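Local structure of terminal oxygenase component of carbazole 1,9a-dioxygenase (Sphingomonas, 3GKQ) at residues Pro128-Lys133 against His146-Asp151; Pro34-Ala39 against Gly165-Val170. The protein probably catalyses the dioxygenation of carbazole as a Rieske non-heme iron terminal oxygenase, using electrons passed on by a ferredoxin. One frame throughout, in Å; residues are numbered along the deposited sequence.

Overall arrangement
Both contacts reach one small antiparallel sheet, of strands 31-35, 135-140 and 129-132, and so illustrate how a sheet gathers distant parts of a chain around it. Contact 2 joins residues 126 positions apart, and contact 1 falls within the long stretch of chain that it spans. Their centres lie about 16 Å apart, and they touch directly where Glu131 OE2 meets Ser38 OG at 2.6 Å, a probable hydrogen bond. Contact 1 is away from the iron sites. Contact 2 comes nearer to one: the side chain of Arg36 is about 11 Å from that of His294, which binds an additional iron in a structure of this protein, although that iron is not bound to this chain here.

Contact 1 of 2, residues Pro128-Lys133 against His146-Asp151; sequences PVREEK and HDLAED
Leu148 lies over one face of the Arg130 guanidinium, its CB 3.5 Å from Arg130 NH1 and its CD2 4.2 Å above the plane, over the centre of the group. CD2 also passes alongside Glu132, 3.8 Å from Glu132 CG. Bends at chi2 (-64°) and chi3 (-61°) fold the arginine chain and bring the guanidinium back beneath Leu148. The Glu132 carboxylate comes to the edge of the guanidinium, OE2 lying in its plane, in a long salt bridge of 3.5 Å to Arg130 NH2. This pairing probably limits rotation of the group that Leu148 covers. On the leucine's side, a short 3-10 turn is set by backbone bonds, among them Asp151 N to Leu148 O at 2.9 Å. His146 NE2 closes the loop with a bond to Asp151 OD2 of 2.7 Å, approaching from above the carboxylate plane; the same oxygen also accepts the backbone N-H of Trp32. The loop thus lies against one face of the sheet 31-35, 135-140, 129-132, with Leu148 touching Trp32 and Phe137 as well, while Val129 and Glu131 of the outer strand 129-132 turn to strand 64-69.

Contact 2 of 2, residues Pro34-Ala39 against Gly165-Val170; sequences PVRLSA and GQHRVV
Leu37 overlaps the imidazole of His167 obliquely, its CG 3.9 Å from His167 CD2, the two side chains running antiparallel as they pass. Beyond this, Leu37 CD1 reaches the backbone of the partner strand, 3.8 Å from the carbonyl oxygen of Gly165. Arg36 starts out from its CA away from strand 161-170, yet bends at chi2 (105°) and chi3 (-72°) bring its end back, with NE 4.0 Å from His167 NE2 and NH2 also 4.0 Å from His167 CE1. Guanidinium and ring planes are only 21° apart. Glu40 helps hold the imidazole: its OE1 is hydrogen-bonded to both His167 NE2 and Leu37 N, and its carboxylate may also offset positive charge beside the arginine. Exchanging His167 for alanine is likely to cost Glu40 one of these partners and to open a gap between Arg36 and Leu37 at the corner and Leu296 of strand 294-304. On the other face of the strand, Gln166 and Arg168 turn to helices 308-328 and 332-346. Here the corner leaving strand 31-35 meets strand 161-170, outermost within this chain in the large antiparallel sheet, at the Rieske-catalytic junction characteristic of ring-hydroxylating oxygenases, whose catalytic part has a Bet v 1-like helix-grip fold.

Contact 1 of 2, residues Pro128-Lys133 against His146-Asp151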
loop_
_atom_site.group_PDB
_atom_site.type_symbol
_atom_site.label_atom_id
_atom_site.label_comp_id
_atom_site.label_asym_id
_atom_site.label_seq_id
_atom_site.Cartn_x
_atom_site.Cartn_y
_atom_site.Cartn_z
ATOM N N PRO A 128 21.010 26.861 -1.527
ATOM C CA PRO A 128 21.370 27.948 -2.437
ATOM C C PRO A 128 20.339 27.985 -3.562
ATOM O O PRO A 128 19.836 26.941 -3.990
ATOM C CB PRO A 128 22.756 27.543 -2.924
ATOM C CG PRO A 128 23.336 26.869 -1.712
ATOM C CD PRO A 128 22.173 26.004 -1.242
ATOM N N VAL A 129 20.021 29.187 -4.028
ATOM C CA VAL A 129 19.039 29.354 -5.087
ATOM C C VAL A 129 19.579 30.163 -6.259
ATOM O O VAL A 129 20.382 31.076 -6.078
ATOM C CB VAL A 129 17.780 30.078 -4.563
ATOM C CG1 VAL A 129 16.754 30.210 -5.680
ATOM C CG2 VAL A 129 17.193 29.322 -3.379
ATOM N N ARG A 130 19.135 29.801 -7.458
ATOM C CA ARG A 130 19.499 30.494 -8.688
ATOM C C ARG A 130 18.214 30.523 -9.496
ATOM O O ARG A 130 17.507 29.520 -9.582
ATOM C CB ARG A 130 20.574 29.740 -9.478
ATOM C CG ARG A 130 22.004 29.902 -8.962
ATOM C CD ARG A 130 22.499 31.342 -9.077
ATOM N NE ARG A 130 22.525 31.821 -10.460
ATOM C CZ ARG A 130 23.481 31.540 -11.345
ATOM N NH1 ARG A 130 24.512 30.775 -11.002
ATOM N NH2 ARG A 130 23.405 32.028 -12.578
ATOM N N GLU A 131 17.897 31.670 -10.076
ATOM C CA GLU A 131 16.686 31.786 -10.868
ATOM C C GLU A 131 17.065 32.286 -12.252
ATOM O O GLU A 131 17.508 33.421 -12.415
ATOM C CB GLU A 131 15.713 32.739 -10.175
ATOM C CG GLU A 131 14.388 32.921 -10.872
ATOM C CD GLU A 131 13.358 33.547 -9.956
ATOM O OE1 GLU A 131 13.766 34.282 -9.034
ATOM O OE2 GLU A 131 12.150 33.313 -10.157
ATOM N N GLU A 132 16.911 31.418 -13.245
ATOM C CA GLU A 132 17.255 31.756 -14.619
ATOM C C GLU A 132 16.271 31.120 -15.584
ATOM O O GLU A 132 15.704 30.059 -15.305
ATOM C CB GLU A 132 18.656 31.244 -14.968
ATOM C CG GLU A 132 19.775 31.659 -14.022
ATOM C CD GLU A 132 20.051 33.146 -14.052
ATOM O OE1 GLU A 132 20.009 33.737 -15.152
ATOM O OE2 GLU A 132 20.322 33.722 -12.978
ATOM N N LYS A 133 16.082 31.773 -16.725
ATOM C CA LYS A 133 15.200 31.273 -17.769
ATOM C C LYS A 133 13.826 30.841 -17.280
ATOM O O LYS A 133 13.275 29.855 -17.767
ATOM C CB LYS A 133 15.876 30.105 -18.488
ATOM C CG LYS A 133 17.207 30.467 -19.113
ATOM C CD LYS A 133 17.038 31.613 -20.104
ATOM C CE LYS A 133 18.368 32.042 -20.699
ATOM N NZ LYS A 133 18.189 33.184 -21.639
ATOM N N HIS A 146 29.054 25.223 -7.429
ATOM C CA HIS A 146 29.861 25.581 -8.584
ATOM C C HIS A 146 28.893 26.396 -9.436
ATOM O O HIS A 146 27.744 26.593 -9.036
ATOM C CB HIS A 146 30.303 24.328 -9.342
ATOM C CG HIS A 146 29.252 23.261 -9.404
ATOM N ND1 HIS A 146 29.085 22.325 -8.406
ATOM C CD2 HIS A 146 28.294 23.005 -10.326
ATOM C CE1 HIS A 146 28.068 21.537 -8.711
ATOM N NE2 HIS A 146 27.572 21.929 -9.871
ATOM N N ASP A 147 29.340 26.865 -10.597
ATOM C CA ASP A 147 28.478 27.655 -11.477
ATOM C C ASP A 147 27.298 26.834 -11.979
ATOM O O ASP A 147 27.451 25.657 -12.309
ATOM C CB ASP A 147 29.257 28.164 -12.696
ATOM C CG ASP A 147 30.326 29.172 -12.333
ATOM O OD1 ASP A 147 29.984 30.209 -11.726
ATOM O OD2 ASP A 147 31.508 28.929 -12.663
ATOM N N LEU A 148 26.131 27.469 -12.052
ATOM C CA LEU A 148 24.925 26.808 -12.538
ATOM C C LEU A 148 25.145 26.297 -13.958
ATOM O O LEU A 148 24.588 25.268 -14.354
ATOM C CB LEU A 148 23.743 27.782 -12.539
ATOM C CG LEU A 148 22.455 27.239 -13.168
ATOM C CD1 LEU A 148 21.930 26.067 -12.336
ATOM C CD2 LEU A 148 21.407 28.343 -13.248
ATOM N N ALA A 149 25.955 27.031 -14.717
ATOM C CA ALA A 149 26.256 26.689 -16.102
ATOM C C ALA A 149 26.846 25.291 -16.259
ATOM O O ALA A 149 26.728 24.680 -17.322
ATOM C CB ALA A 149 27.203 27.729 -16.699
ATOM N N GLU A 150 27.481 24.785 -15.207
ATOM C CA GLU A 150 28.071 23.453 -15.257
ATOM C C GLU A 150 27.025 22.343 -15.157
ATOM O O GLU A 150 27.308 21.198 -15.499
ATOM C CB GLU A 150 29.087 23.266 -14.127
ATOM C CG GLU A 150 30.448 23.899 -14.376
ATOM C CD GLU A 150 31.483 23.467 -13.353
ATOM O OE1 GLU A 150 31.675 22.244 -13.180
ATOM O OE2 GLU A 150 32.109 24.342 -12.723
ATOM N N ASP A 151 25.823 22.685 -14.691
ATOM C CA ASP A 151 24.755 21.697 -14.533
ATOM C C ASP A 151 23.578 21.808 -15.498
ATOM O O ASP A 151 22.522 21.224 -15.251
ATOM C CB ASP A 151 24.214 21.715 -13.096
ATOM C CG ASP A 151 25.154 21.049 -12.105
ATOM O OD1 ASP A 151 25.948 20.183 -12.524
ATOM O OD2 ASP A 151 25.086 21.381 -10.903
#

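Contact 2 of 2, residues Pro34-Ala39 against Gly165-Val170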
loop_
_atom_site.group_PDB
_atom_site.type_symbol
_atom_site.label_atom_id
_atom_site.label_comp_id
_atom_site.label_asym_id
_atom_site.label_seq_id
_atom_site.Cartn_x
_atom_site.Cartn_y
_atom_site.Cartn_z
ATOM N N PRO A 34 16.372 22.175 -11.165
ATOM C CA PRO A 34 15.254 23.116 -11.268
ATOM C C PRO A 34 14.075 22.436 -10.568
ATOM O O PRO A 34 13.891 21.228 -10.711
ATOM C CB PRO A 34 15.050 23.239 -12.775
ATOM C CG PRO A 34 15.393 21.860 -13.268
ATOM C CD PRO A 34 16.635 21.515 -12.458
ATOM N N VAL A 35 13.280 23.186 -9.812
ATOM C CA VAL A 35 12.165 22.572 -9.101
ATOM C C VAL A 35 10.795 23.163 -9.396
ATOM O O VAL A 35 9.775 22.500 -9.197
ATOM C CB VAL A 35 12.376 22.633 -7.573
ATOM C CG1 VAL A 35 13.630 21.865 -7.196
ATOM C CG2 VAL A 35 12.485 24.084 -7.117
ATOM N N ARG A 36 10.765 24.400 -9.880
ATOM C CA ARG A 36 9.491 25.048 -10.155
ATOM C C ARG A 36 9.680 26.203 -11.143
ATOM O O ARG A 36 10.795 26.697 -11.337
ATOM C CB ARG A 36 8.917 25.574 -8.830
ATOM C CG ARG A 36 7.407 25.493 -8.681
ATOM C CD ARG A 36 6.962 24.365 -7.755
ATOM N NE ARG A 36 7.148 23.053 -8.359
ATOM C CZ ARG A 36 6.767 21.907 -7.805
ATOM N NH1 ARG A 36 6.167 21.896 -6.620
ATOM N NH2 ARG A 36 6.988 20.765 -8.438
ATOM N N LEU A 37 8.591 26.618 -11.783
ATOM C CA LEU A 37 8.643 27.739 -12.713
ATOM C C LEU A 37 8.587 29.002 -11.857
ATOM O O LEU A 37 7.901 29.023 -10.835
ATOM C CB LEU A 37 7.442 27.701 -13.666
ATOM C CG LEU A 37 7.274 26.425 -14.494
ATOM C CD1 LEU A 37 5.988 26.490 -15.298
ATOM C CD2 LEU A 37 8.472 26.253 -15.411
ATOM N N SER A 38 9.306 30.045 -12.262
ATOM C CA SER A 38 9.325 31.297 -11.507
ATOM C C SER A 38 7.932 31.786 -11.119
ATOM O O SER A 38 7.711 32.224 -9.990
ATOM C CB SER A 38 10.033 32.397 -12.306
ATOM O OG SER A 38 11.423 32.152 -12.402
ATOM N N ALA A 39 6.997 31.704 -12.060
ATOM C CA ALA A 39 5.628 32.152 -11.830
ATOM C C ALA A 39 4.920 31.405 -10.701
ATOM O O ALA A 39 3.971 31.925 -10.114
ATOM C CB ALA A 39 4.816 32.025 -13.122
ATOM N N GLY A 165 8.286 26.580 -20.536
ATOM C CA GLY A 165 8.169 25.155 -20.302
ATOM C C GLY A 165 7.049 24.750 -19.371
ATOM O O GLY A 165 6.246 25.580 -18.945
ATOM N N GLN A 166 7.000 23.458 -19.067
ATOM C CA GLN A 166 5.995 22.892 -18.179
ATOM C C GLN A 166 6.593 21.663 -17.502
ATOM O O GLN A 166 7.595 21.113 -17.966
ATOM C CB GLN A 166 4.745 22.476 -18.966
ATOM C CG GLN A 166 5.011 21.444 -20.066
ATOM C CD GLN A 166 3.729 20.873 -20.670
ATOM O OE1 GLN A 166 2.694 21.535 -20.700
ATOM N NE2 GLN A 166 3.805 19.644 -21.171
ATOM N N HIS A 167 5.983 21.232 -16.405
ATOM C CA HIS A 167 6.461 20.048 -15.707
ATOM C C HIS A 167 5.302 19.189 -15.225
ATOM O O HIS A 167 4.171 19.662 -15.104
ATOM C CB HIS A 167 7.380 20.437 -14.536
ATOM C CG HIS A 167 6.766 21.391 -13.559
ATOM N ND1 HIS A 167 5.755 21.029 -12.692
ATOM C CD2 HIS A 167 7.042 22.690 -13.292
ATOM C CE1 HIS A 167 5.438 22.064 -11.933
ATOM N NE2 HIS A 167 6.205 23.083 -12.276
ATOM N N ARG A 168 5.591 17.915 -14.981
ATOM C CA ARG A 168 4.590 16.966 -14.509
ATOM C C ARG A 168 5.321 15.909 -13.696
ATOM O O ARG A 168 6.506 15.655 -13.923
ATOM C CB ARG A 168 3.884 16.288 -15.692
ATOM C CG ARG A 168 4.715 15.195 -16.364
ATOM C CD ARG A 168 4.036 14.617 -17.612
ATOM N NE ARG A 168 4.278 15.433 -18.803
ATOM C CZ ARG A 168 3.839 15.136 -20.025
ATOM N NH1 ARG A 168 3.124 14.034 -20.233
ATOM N NH2 ARG A 168 4.127 15.936 -21.046
ATOM N N VAL A 169 4.628 15.296 -12.748
ATOM C CA VAL A 169 5.252 14.257 -11.951
ATOM C C VAL A 169 5.034 12.947 -12.693
ATOM O O VAL A 169 3.933 12.669 -13.162
ATOM C CB VAL A 169 4.633 14.180 -10.543
ATOM C CG1 VAL A 169 4.823 15.508 -9.819
ATOM C CG2 VAL A 169 3.163 13.857 -10.646
ATOM N N VAL A 170 6.093 12.159 -12.828
ATOM C CA VAL A 170 6.003 10.878 -13.516
ATOM C C VAL A 170 6.210 9.744 -12.511
ATOM O O VAL A 170 7.104 9.816 -11.662
ATOM C CB VAL A 170 7.063 10.786 -14.633
ATOM C CG1 VAL A 170 7.026 9.405 -15.286
ATOM C CG2 VAL A 170 6.808 11.873 -15.670
#